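Local structure of DnaJ homolog subfamily C member 3 (Mus musculus, 3IEG) at residues A56-T61 and Q76-L80; T71-L75 and E106-A110; H204-L208 and L234-I238; S207-R212 and H227-K232. The protein acts as a co-chaperone of HSPA8/HSC70 in the unfolded protein response, binding misfolded proteins and restraining the kinase EIF2AK4/GCN2. One frame throughout, in Å; residues are numbered along the deposited sequence.

Interaction 1: A56-T61 and Q76-L80; sequences ALPDLT and QRGHL
The junction between the second and third tetratricopeptide repeats brings helix 53-66 against helix 71-84, their segments 56-61 and 76-80 running antiparallel at 140° with axes 10.1 Å apart. Leucines fill the middle. Leu60 CD1 lies 3.9 Å from Leu80 CD1, the two side chains crossing at about a right angle, and the same methyl also reaches the backbone N of Arg77 and CB of Gln76. Ala56 CB and the CB of Leu57 add looser contacts to Leu80 CD1. Arg77 runs along the flank of this apolar patch. Its CG meets Leu57 CD1 at 3.6 Å, and a bend at chi3 (71°) then turns the guanidinium across Thr61. There the CB and CG2 of Thr61 sit at the guanidinium edge, with CB 3.3 Å from Arg77 NH1. A water bridges this end, accepting from Arg77 NH1 at 2.7 Å and donating to Thr61 O at 2.9 Å, so the arginine reaches the opposing backbone through solvent. The stronger polar tie of Arg77 is a salt bridge from NE to Asp93. Behind the contact, Ala56 rests on Leu48 of helix 37-50, while Asp59 turns to that helix and pairs with Arg43, leaving helix 53-66 between helices 37-50 and 71-84.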
loop_
_atom_site.group_PDB
_atom_site.type_symbol
_atom_site.label_atom_id
_atom_site.label_comp_id
_atom_site.label_asym_id
_atom_site.label_seq_id
_atom_site.Cartn_x
_atom_site.Cartn_y
_atom_site.Cartn_z
ATOM N N ALA A 56 -8.281 15.529 -19.846
ATOM C CA ALA A 56 -9.573 15.966 -20.364
ATOM C C ALA A 56 -10.204 17.090 -19.556
ATOM O O ALA A 56 -10.734 18.049 -20.130
ATOM C CB ALA A 56 -10.529 14.803 -20.462
ATOM N N LEU A 57 -10.145 16.979 -18.234
ATOM C CA LEU A 57 -10.836 17.936 -17.362
ATOM C C LEU A 57 -10.519 19.415 -17.656
ATOM O O LEU A 57 -11.438 20.181 -17.933
ATOM C CB LEU A 57 -10.657 17.579 -15.876
ATOM C CG LEU A 57 -11.237 18.531 -14.823
ATOM C CD1 LEU A 57 -12.749 18.621 -14.910
ATOM C CD2 LEU A 57 -10.826 18.106 -13.410
ATOM N N PRO A 58 -9.233 19.823 -17.626
ATOM C CA PRO A 58 -9.010 21.242 -17.944
ATOM C C PRO A 58 -9.624 21.697 -19.268
ATOM O O PRO A 58 -10.096 22.821 -19.351
ATOM C CB PRO A 58 -7.480 21.385 -17.950
ATOM C CG PRO A 58 -6.945 19.958 -17.941
ATOM C CD PRO A 58 -7.979 19.127 -17.285
ATOM N N ASP A 59 -9.647 20.841 -20.284
ATOM C CA ASP A 59 -10.275 21.219 -21.558
ATOM C C ASP A 59 -11.797 21.265 -21.452
ATOM O O ASP A 59 -12.437 22.145 -22.023
ATOM C CB ASP A 59 -9.844 20.300 -22.715
ATOM C CG ASP A 59 -8.377 20.452 -23.077
ATOM O OD1 ASP A 59 -7.754 21.449 -22.667
ATOM O OD2 ASP A 59 -7.839 19.571 -23.777
ATOM N N LEU A 60 -12.372 20.327 -20.714
ATOM C CA LEU A 60 -13.803 20.339 -20.486
ATOM C C LEU A 60 -14.225 21.618 -19.789
ATOM O O LEU A 60 -15.137 22.300 -20.256
ATOM C CB LEU A 60 -14.250 19.122 -19.695
ATOM C CG LEU A 60 -14.286 17.835 -20.524
ATOM C CD1 LEU A 60 -14.522 16.647 -19.626
ATOM C CD2 LEU A 60 -15.358 17.904 -21.613
ATOM N N THR A 61 -13.541 21.974 -18.701
ATOM C CA THR A 61 -13.902 23.202 -17.997
ATOM C C THR A 61 -13.571 24.458 -18.809
ATOM O O THR A 61 -14.227 25.487 -18.654
ATOM C CB THR A 61 -13.343 23.308 -16.536
ATOM O OG1 THR A 61 -12.254 24.232 -16.487
ATOM C CG2 THR A 61 -12.924 21.980 -15.976
ATOM N N GLN A 76 -20.030 15.513 -19.576
ATOM C CA GLN A 76 -18.776 14.769 -19.434
ATOM C C GLN A 76 -18.019 15.126 -18.152
ATOM O O GLN A 76 -17.526 14.243 -17.451
ATOM C CB GLN A 76 -17.873 14.936 -20.674
ATOM C CG GLN A 76 -18.397 14.292 -21.975
ATOM C CD GLN A 76 -18.846 12.848 -21.797
ATOM O OE1 GLN A 76 -18.222 12.071 -21.080
ATOM N NE2 GLN A 76 -19.934 12.486 -22.451
ATOM N N ARG A 77 -17.940 16.415 -17.838
ATOM C CA ARG A 77 -17.284 16.849 -16.601
ATOM C C ARG A 77 -17.986 16.301 -15.366
ATOM O O ARG A 77 -17.330 15.873 -14.415
ATOM C CB ARG A 77 -17.176 18.370 -16.518
ATOM C CG ARG A 77 -16.354 18.812 -15.328
ATOM C CD ARG A 77 -16.101 20.295 -15.305
ATOM N NE ARG A 77 -17.320 21.020 -15.005
ATOM C CZ ARG A 77 -17.381 22.333 -14.919
ATOM N NH1 ARG A 77 -16.285 23.053 -15.103
ATOM N NH2 ARG A 77 -18.532 22.920 -14.652
ATOM N N GLY A 78 -19.314 16.312 -15.392
ATOM C CA GLY A 78 -20.124 15.696 -14.350
ATOM C C GLY A 78 -19.744 14.253 -14.080
ATOM O O GLY A 78 -19.642 13.840 -12.928
ATOM N N HIS A 79 -19.530 13.480 -15.133
ATOM C CA HIS A 79 -19.065 12.103 -14.972
ATOM C C HIS A 79 -17.738 12.022 -14.209
ATOM O O HIS A 79 -17.596 11.203 -13.297
ATOM C CB HIS A 79 -18.936 11.387 -16.324
ATOM C CG HIS A 79 -20.235 11.202 -17.042
ATOM N ND1 HIS A 79 -21.389 10.801 -16.404
ATOM C CD2 HIS A 79 -20.563 11.365 -18.344
ATOM C CE1 HIS A 79 -22.374 10.734 -17.280
ATOM N NE2 HIS A 79 -21.898 11.066 -18.466
ATOM N N LEU A 80 -16.779 12.868 -14.581
ATOM C CA LEU A 80 -15.447 12.801 -13.994
ATOM C C LEU A 80 -15.501 13.230 -12.545
ATOM O O LEU A 80 -14.889 12.588 -11.706
ATOM C CB LEU A 80 -14.406 13.631 -14.784
ATOM C CG LEU A 80 -14.182 13.302 -16.271
ATOM C CD1 LEU A 80 -13.168 14.242 -16.933
ATOM C CD2 LEU A 80 -13.763 11.862 -16.435
HETATM O O HOH W 1 -15.938 25.450 -16.270
#

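Interaction 2: T71-L75 and E106-A110; sequences TAARL and EEKEA
Thr71 meets Glu106 at the start of helix 71-84, where its OG1 gives a weak hydrogen bond of 3.1 Å to Glu106 OE1. That carboxylate oxygen has a firmer partner in the backbone N of Ser103, so the threonine is a secondary hold on it. One residue on, the methyl of Ala72 lies against the other oxygen, with CB 3.3 Å from Glu106 OE2; the extended glutamate chain thus lays its carboxylate across the first turn of the helix. Leu75, one turn after Thr71, carries the apolar part. Its CG stands opposite the backbone N (chi1 177°), and the two methyls divide the opposing helix between them. CD2 packs on the aliphatic stem of Glu106, 3.7 Å from CG, and also touches Glu109, whose side chain it crosses at about a right angle. CD1 faces Ala110, at 4.3 Å from its CB. The carboxylate of Glu109 is engaged by Gln105 and His79. Segments 71-75 and 106-110 run nearly parallel, at 22° with axes 11.0 Å apart. Near-parallel contact of helices two apart in sequence, with helix 87-98 between them along the chain, is what tetratricopeptide arrays show as their hairpins stack.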
loop_
_atom_site.group_PDB
_atom_site.type_symbol
_atom_site.label_atom_id
_atom_site.label_comp_id
_atom_site.label_asym_id
_atom_site.label_seq_id
_atom_site.Cartn_x
_atom_site.Cartn_y
_atom_site.Cartn_z
ATOM N N THR A 71 -24.006 21.766 -23.555
ATOM C CA THR A 71 -24.429 20.724 -22.652
ATOM C C THR A 71 -23.556 19.450 -22.636
ATOM O O THR A 71 -23.274 18.913 -21.574
ATOM C CB THR A 71 -25.962 20.487 -22.716
ATOM O OG1 THR A 71 -26.254 19.082 -22.724
ATOM C CG2 THR A 71 -26.577 21.170 -23.923
ATOM N N ALA A 72 -23.099 19.003 -23.802
ATOM C CA ALA A 72 -22.303 17.765 -23.913
ATOM C C ALA A 72 -21.013 17.772 -23.086
ATOM O O ALA A 72 -20.664 16.772 -22.481
ATOM C CB ALA A 72 -21.999 17.448 -25.370
ATOM N N ALA A 73 -20.323 18.905 -23.058
ATOM C CA ALA A 73 -19.079 19.028 -22.319
ATOM C C ALA A 73 -19.312 19.023 -20.820
ATOM O O ALA A 73 -18.508 18.466 -20.067
ATOM C CB ALA A 73 -18.341 20.280 -22.732
ATOM N N ARG A 74 -20.406 19.646 -20.389
ATOM C CA ARG A 74 -20.748 19.684 -18.980
ATOM C C ARG A 74 -21.177 18.301 -18.502
ATOM O O ARG A 74 -20.812 17.881 -17.407
ATOM C CB ARG A 74 -21.819 20.735 -18.694
ATOM C CG ARG A 74 -22.162 20.847 -17.220
ATOM C CD ARG A 74 -23.156 21.943 -16.903
ATOM N NE ARG A 74 -22.478 23.176 -16.510
ATOM C CZ ARG A 74 -22.653 24.324 -17.139
ATOM N NH1 ARG A 74 -23.487 24.381 -18.159
ATOM N NH2 ARG A 74 -22.011 25.407 -16.759
ATOM N N LEU A 75 -21.922 17.577 -19.328
ATOM C CA LEU A 75 -22.281 16.223 -18.956
ATOM C C LEU A 75 -21.022 15.396 -18.690
ATOM O O LEU A 75 -20.942 14.693 -17.681
ATOM C CB LEU A 75 -23.162 15.568 -20.013
ATOM C CG LEU A 75 -23.529 14.099 -19.745
ATOM C CD1 LEU A 75 -24.347 13.938 -18.478
ATOM C CD2 LEU A 75 -24.268 13.501 -20.926
ATOM N N GLU A 106 -28.701 12.826 -23.368
ATOM C CA GLU A 106 -28.116 13.625 -22.306
ATOM C C GLU A 106 -29.041 13.785 -21.095
ATOM O O GLU A 106 -28.587 13.709 -19.955
ATOM C CB GLU A 106 -27.690 14.987 -22.849
ATOM C CG GLU A 106 -26.410 14.912 -23.628
ATOM C CD GLU A 106 -26.189 16.079 -24.552
ATOM O OE1 GLU A 106 -27.107 16.893 -24.772
ATOM O OE2 GLU A 106 -25.068 16.176 -25.069
ATOM N N GLU A 107 -30.331 13.992 -21.341
ATOM C CA GLU A 107 -31.305 14.088 -20.254
ATOM C C GLU A 107 -31.362 12.803 -19.406
ATOM O O GLU A 107 -31.312 12.886 -18.185
ATOM C CB GLU A 107 -32.700 14.488 -20.773
ATOM C CG GLU A 107 -33.752 14.721 -19.668
ATOM C CD GLU A 107 -35.137 15.075 -20.196
ATOM O OE1 GLU A 107 -35.318 15.201 -21.430
ATOM O OE2 GLU A 107 -36.057 15.238 -19.367
ATOM N N LYS A 108 -31.443 11.635 -20.050
ATOM C CA LYS A 108 -31.504 10.353 -19.326
ATOM C C LYS A 108 -30.224 10.065 -18.539
ATOM O O LYS A 108 -30.292 9.612 -17.395
ATOM C CB LYS A 108 -31.838 9.165 -20.257
ATOM C CG LYS A 108 -32.023 7.818 -19.490
ATOM C CD LYS A 108 -32.396 6.608 -20.374
ATOM C CE LYS A 108 -33.928 6.428 -20.495
ATOM N NZ LYS A 108 -34.541 7.309 -21.552
ATOM N N GLU A 109 -29.072 10.331 -19.161
ATOM C CA GLU A 109 -27.751 10.156 -18.531
ATOM C C GLU A 109 -27.608 11.027 -17.265
ATOM O O GLU A 109 -27.160 10.541 -16.227
ATOM C CB GLU A 109 -26.628 10.447 -19.542
ATOM C CG GLU A 109 -25.443 9.486 -19.486
ATOM C CD GLU A 109 -24.549 9.522 -20.750
ATOM O OE1 GLU A 109 -23.320 9.720 -20.599
ATOM O OE2 GLU A 109 -25.060 9.337 -21.887
ATOM N N ALA A 110 -28.029 12.290 -17.348
ATOM C CA ALA A 110 -27.952 13.215 -16.222
ATOM C C ALA A 110 -28.911 12.882 -15.080
ATOM O O ALA A 110 -28.556 13.046 -13.917
ATOM C CB ALA A 110 -28.147 14.639 -16.684
#

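Interaction 3: H204-L208 and L234-I238; sequences HELSL and LNKLI
The imidazole of His204 is met in two ways by helix 222-246: Asn235 comes to its edge and Ile238 lies over one face. Asn235 ND2 donates to His204 ND1 at 2.8 Å, in the ring plane, though the histidine nitrogen is tilted from the amide plane, which is turned 50° from the ring. The bond is bent, with an N-H...acceptor angle of 134°. Since ND1 accepts here, a proton on the neutral ring would be expected at NE2. Over the face, Ile238 CD1 makes a CH-pi contact 3.6 Å from the ring centroid, and the CG2 of the same residue reaches NE2 and CE1, so both branches of the isoleucine bear on the imidazole. His204 has CG between its backbone N and carbonyl carbon (chi1 49°), which swings the ring toward helix 222-246. This is the first turn of the second helix of tetratricopeptide repeat 6, helix 204-217, set antiparallel against the long helix 222-246, which runs on into repeat 7. The other end of the Asn235 amide points to an apolar neighbour, OD1 lying 3.6 Å from Leu208 CD1, with the two side chains crossing at about a right angle. Leu234 CD1 comes up beside the histidine stem, 4.1 Å from its CB. Tyr270 of helix 268-284 touches both His204 and Leu234, and Ile238 rests on Tyr257 of helix 250-263.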
loop_
_atom_site.group_PDB
_atom_site.type_symbol
_atom_site.label_atom_id
_atom_site.label_comp_id
_atom_site.label_asym_id
_atom_site.label_seq_id
_atom_site.Cartn_x
_atom_site.Cartn_y
_atom_site.Cartn_z
ATOM N N HIS A 204 11.446 -3.268 8.667
ATOM C CA HIS A 204 12.367 -2.143 8.713
ATOM C C HIS A 204 12.870 -1.703 7.349
ATOM O O HIS A 204 13.040 -0.504 7.109
ATOM C CB HIS A 204 13.534 -2.415 9.667
ATOM C CG HIS A 204 14.203 -3.736 9.455
ATOM N ND1 HIS A 204 15.266 -3.903 8.591
ATOM C CD2 HIS A 204 13.974 -4.951 10.011
ATOM C CE1 HIS A 204 15.652 -5.168 8.615
ATOM N NE2 HIS A 204 14.893 -5.821 9.477
ATOM N N GLU A 205 13.071 -2.649 6.441
ATOM C CA GLU A 205 13.624 -2.299 5.144
ATOM C C GLU A 205 12.665 -1.500 4.256
ATOM O O GLU A 205 13.040 -0.463 3.703
ATOM C CB GLU A 205 14.121 -3.537 4.419
ATOM C CG GLU A 205 15.140 -3.207 3.355
ATOM C CD GLU A 205 15.589 -4.417 2.584
ATOM O OE1 GLU A 205 16.759 -4.415 2.130
ATOM O OE2 GLU A 205 14.779 -5.368 2.431
ATOM N N LEU A 206 11.434 -1.986 4.122
ATOM C CA LEU A 206 10.405 -1.281 3.352
ATOM C C LEU A 206 10.074 0.051 4.000
ATOM O O LEU A 206 9.910 1.043 3.296
ATOM C CB LEU A 206 9.138 -2.128 3.201
ATOM C CG LEU A 206 9.256 -3.397 2.336
ATOM C CD1 LEU A 206 8.122 -4.391 2.656
ATOM C CD2 LEU A 206 9.334 -3.075 0.825
ATOM N N SER A 207 10.010 0.067 5.334
ATOM C CA SER A 207 9.871 1.307 6.102
ATOM C C SER A 207 10.915 2.347 5.672
ATOM O O SER A 207 10.576 3.503 5.413
ATOM C CB SER A 207 9.970 1.027 7.606
ATOM O OG SER A 207 9.795 2.199 8.394
ATOM N N LEU A 208 12.171 1.915 5.567
ATOM C CA LEU A 208 13.277 2.798 5.197
ATOM C C LEU A 208 13.096 3.371 3.798
ATOM O O LEU A 208 13.193 4.584 3.611
ATOM C CB LEU A 208 14.615 2.049 5.268
ATOM C CG LEU A 208 15.956 2.705 5.640
ATOM C CD1 LEU A 208 17.120 1.891 5.040
ATOM C CD2 LEU A 208 16.075 4.174 5.255
ATOM N N LEU A 234 18.334 1.740 13.015
ATOM C CA LEU A 234 17.790 0.447 13.359
ATOM C C LEU A 234 18.046 -0.553 12.247
ATOM O O LEU A 234 18.297 -1.726 12.505
ATOM C CB LEU A 234 16.297 0.571 13.630
ATOM C CG LEU A 234 15.541 -0.511 14.411
ATOM C CD1 LEU A 234 14.859 -1.464 13.465
ATOM C CD2 LEU A 234 16.390 -1.256 15.462
ATOM N N ASN A 235 18.007 -0.081 11.010
ATOM C CA ASN A 235 18.224 -0.936 9.863
ATOM C C ASN A 235 19.690 -1.314 9.647
ATOM O O ASN A 235 19.971 -2.438 9.231
ATOM C CB ASN A 235 17.662 -0.291 8.601
ATOM C CG ASN A 235 17.838 -1.161 7.382
ATOM O OD1 ASN A 235 18.751 -0.953 6.590
ATOM N ND2 ASN A 235 16.974 -2.159 7.234
ATOM N N LYS A 236 20.614 -0.380 9.894
ATOM C CA LYS A 236 22.048 -0.668 9.759
ATOM C C LYS A 236 22.455 -1.710 10.779
ATOM O O LYS A 236 23.166 -2.660 10.455
ATOM C CB LYS A 236 22.918 0.580 9.932
ATOM C CG LYS A 236 23.162 1.371 8.648
ATOM C CD LYS A 236 24.271 2.450 8.834
ATOM C CE LYS A 236 24.066 3.679 7.914
ATOM N NZ LYS A 236 23.967 3.324 6.448
ATOM N N LEU A 237 21.980 -1.529 12.005
ATOM C CA LEU A 237 22.239 -2.462 13.089
ATOM C C LEU A 237 21.830 -3.891 12.748
ATOM O O LEU A 237 22.618 -4.806 12.943
ATOM C CB LEU A 237 21.552 -1.990 14.371
ATOM C CG LEU A 237 22.246 -1.036 15.358
ATOM C CD1 LEU A 237 23.449 -0.242 14.807
ATOM C CD2 LEU A 237 21.202 -0.104 15.963
ATOM N N ILE A 238 20.623 -4.079 12.221
ATOM C CA ILE A 238 20.148 -5.402 11.828
ATOM C C ILE A 238 20.956 -5.951 10.652
ATOM O O ILE A 238 21.246 -7.148 10.584
ATOM C CB ILE A 238 18.649 -5.385 11.498
ATOM C CG1 ILE A 238 17.853 -5.009 12.748
ATOM C CG2 ILE A 238 18.177 -6.739 10.947
ATOM C CD1 ILE A 238 16.400 -4.649 12.470
#

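Interaction 4: S207-R212 and H227-K232; sequences SLSEVR and HYKQVK
The hydroxyl oxygen of Tyr228 is gripped by two cationic side chains, one from each helix. Arg212 NH1 donates to Tyr228 OH at 3.0 Å, and Lys232 NZ, one turn along from the tyrosine, donates to the same atom at 3.3 Å. The arginine bond is bent (132°), with the oxygen tilted from the guanidinium plane, and the edge of the phenol ring at CE1 lies over the guanidinium face, the two planes 78° apart. Arg212 NH2 and Lys232 NZ are 4.3 Å apart, a pairing of like charges whose cost the shared hydroxyl would partly offset. Nearer the tyrosine backbone, Val211 CG1 touches the ring edge at CD1, 3.8 Å away, and Leu208 CD2 approaches CE1 obliquely. A second polar link closes the other flank: His227 NE2 donates to Ser207 OG at 3.3 Å, close to the imidazole plane and at a fairly straight 152°. With its CG opposite the backbone N, His227 directs its ring edge to the serine and to Val211 CG2. The serine oxygen is also bonded to the carbonyl of Ser195, its stronger partner, and the ring of Tyr199 packs edge-to-face with His227. Val231 CG1 packs on Ser207, and the axes of the two segments approach to 9.5 Å. Such antiparallel packing of helix 204-217, in repeat 6, on the helix that follows it in sequence is typical of tetratricopeptide arrays.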
loop_
_atom_site.group_PDB
_atom_site.type_symbol
_atom_site.label_atom_id
_atom_site.label_comp_id
_atom_site.label_asym_id
_atom_site.label_seq_id
_atom_site.Cartn_x
_atom_site.Cartn_y
_atom_site.Cartn_z
ATOM N N SER A 207 10.010 0.067 5.334
ATOM C CA SER A 207 9.871 1.307 6.102
ATOM C C SER A 207 10.915 2.347 5.672
ATOM O O SER A 207 10.576 3.503 5.413
ATOM C CB SER A 207 9.970 1.027 7.606
ATOM O OG SER A 207 9.795 2.199 8.394
ATOM N N LEU A 208 12.171 1.915 5.567
ATOM C CA LEU A 208 13.277 2.798 5.197
ATOM C C LEU A 208 13.096 3.371 3.798
ATOM O O LEU A 208 13.193 4.584 3.611
ATOM C CB LEU A 208 14.615 2.049 5.268
ATOM C CG LEU A 208 15.956 2.705 5.640
ATOM C CD1 LEU A 208 17.120 1.891 5.040
ATOM C CD2 LEU A 208 16.075 4.174 5.255
ATOM N N SER A 209 12.844 2.505 2.818
ATOM C CA SER A 209 12.751 2.950 1.424
ATOM C C SER A 209 11.458 3.713 1.190
ATOM O O SER A 209 11.348 4.506 0.260
ATOM C CB SER A 209 12.856 1.775 0.448
ATOM O OG SER A 209 11.729 0.935 0.558
ATOM N N GLU A 210 10.482 3.468 2.048
ATOM C CA GLU A 210 9.238 4.180 1.969
ATOM C C GLU A 210 9.395 5.593 2.516
ATOM O O GLU A 210 8.819 6.534 1.975
ATOM C CB GLU A 210 8.138 3.416 2.704
ATOM C CG GLU A 210 6.771 3.652 2.128
ATOM C CD GLU A 210 6.635 3.213 0.671
ATOM O OE1 GLU A 210 5.798 3.797 -0.046
ATOM O OE2 GLU A 210 7.349 2.289 0.239
ATOM N N VAL A 211 10.175 5.744 3.582
ATOM C CA VAL A 211 10.456 7.067 4.108
ATOM C C VAL A 211 11.363 7.853 3.141
ATOM O O VAL A 211 11.358 9.091 3.130
ATOM C CB VAL A 211 11.012 7.006 5.567
ATOM C CG1 VAL A 211 12.514 6.787 5.596
ATOM C CG2 VAL A 211 10.654 8.255 6.324
ATOM N N ARG A 212 12.118 7.126 2.312
ATOM C CA ARG A 212 12.991 7.761 1.323
ATOM C C ARG A 212 12.147 8.414 0.240
ATOM O O ARG A 212 12.447 9.521 -0.206
ATOM C CB ARG A 212 13.979 6.765 0.702
ATOM C CG ARG A 212 15.190 6.477 1.567
ATOM C CD ARG A 212 16.252 5.723 0.783
ATOM N NE ARG A 212 17.105 4.908 1.651
ATOM C CZ ARG A 212 18.131 5.373 2.363
ATOM N NH1 ARG A 212 18.447 6.665 2.328
ATOM N NH2 ARG A 212 18.837 4.547 3.119
ATOM N N HIS A 227 12.026 10.262 11.590
ATOM C CA HIS A 227 11.779 8.841 11.498
ATOM C C HIS A 227 12.850 8.158 10.643
ATOM O O HIS A 227 13.263 7.053 10.955
ATOM C CB HIS A 227 10.363 8.560 10.984
ATOM C CG HIS A 227 10.108 7.115 10.713
ATOM N ND1 HIS A 227 10.179 6.152 11.696
ATOM C CD2 HIS A 227 9.833 6.457 9.562
ATOM C CE1 HIS A 227 9.942 4.966 11.165
ATOM N NE2 HIS A 227 9.726 5.124 9.872
ATOM N N TYR A 228 13.293 8.819 9.576
ATOM C CA TYR A 228 14.420 8.367 8.735
ATOM C C TYR A 228 15.650 8.047 9.575
ATOM O O TYR A 228 16.264 6.988 9.420
ATOM C CB TYR A 228 14.772 9.444 7.696
ATOM C CG TYR A 228 16.010 9.195 6.850
ATOM C CD1 TYR A 228 16.080 8.111 5.986
ATOM C CD2 TYR A 228 17.091 10.078 6.880
ATOM C CE1 TYR A 228 17.200 7.892 5.194
ATOM C CE2 TYR A 228 18.215 9.873 6.086
ATOM C CZ TYR A 228 18.260 8.776 5.253
ATOM O OH TYR A 228 19.355 8.541 4.470
ATOM N N LYS A 229 15.987 8.949 10.490
ATOM C CA LYS A 229 17.163 8.772 11.333
ATOM C C LYS A 229 17.031 7.538 12.208
ATOM O O LYS A 229 18.014 6.823 12.425
ATOM C CB LYS A 229 17.435 10.023 12.170
ATOM C CG LYS A 229 17.667 11.272 11.323
ATOM C CD LYS A 229 18.388 12.371 12.082
ATOM C CE LYS A 229 17.511 13.065 13.108
ATOM N NZ LYS A 229 18.171 14.323 13.593
ATOM N N GLN A 230 15.812 7.285 12.681
ATOM C CA GLN A 230 15.517 6.120 13.515
ATOM C C GLN A 230 15.593 4.807 12.730
ATOM O O GLN A 230 16.307 3.899 13.141
ATOM C CB GLN A 230 14.160 6.268 14.202
ATOM C CG GLN A 230 13.680 5.028 14.943
ATOM C CD GLN A 230 14.434 4.764 16.243
ATOM O OE1 GLN A 230 15.356 5.498 16.602
ATOM N NE2 GLN A 230 14.037 3.714 16.957
ATOM N N VAL A 231 14.877 4.703 11.610
ATOM C CA VAL A 231 14.927 3.472 10.813
ATOM C C VAL A 231 16.300 3.249 10.228
ATOM O O VAL A 231 16.761 2.127 10.210
ATOM C CB VAL A 231 13.891 3.380 9.630
ATOM C CG1 VAL A 231 12.841 2.321 9.897
ATOM C CG2 VAL A 231 13.292 4.732 9.255
ATOM N N LYS A 232 16.947 4.312 9.744
ATOM C CA LYS A 232 18.278 4.186 9.143
ATOM C C LYS A 232 19.219 3.461 10.108
ATOM O O LYS A 232 19.835 2.453 9.724
ATOM C CB LYS A 232 18.848 5.540 8.737
ATOM C CG LYS A 232 19.872 5.479 7.625
ATOM C CD LYS A 232 20.608 6.804 7.510
ATOM C CE LYS A 232 21.970 6.664 6.867
ATOM N NZ LYS A 232 21.845 6.589 5.393
#

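The four contacts form two clusters in the helical array. Interactions 1 and 2 share helix 71-84, have centres 12 Å apart and touch directly: His79 NE2 probably hydrogen-bonds to Glu109 OE1 at 2.9 Å, and Leu60 CD2 lies on Ala73 O. Helix 71-84 is therefore packed between helices 53-66 and 104-132. Interactions 3 and 4 are successive stages of one interface, helix 204-217 on helix 222-246, with centres 7 Å apart and Ser207 and Leu208 in common. Between the clusters, centres lie about 39 to 53 Å apart. Misfolded proteins bind a hydrophobic groove within the first two repeats; segment 56-61 of interaction 1 belongs to the second.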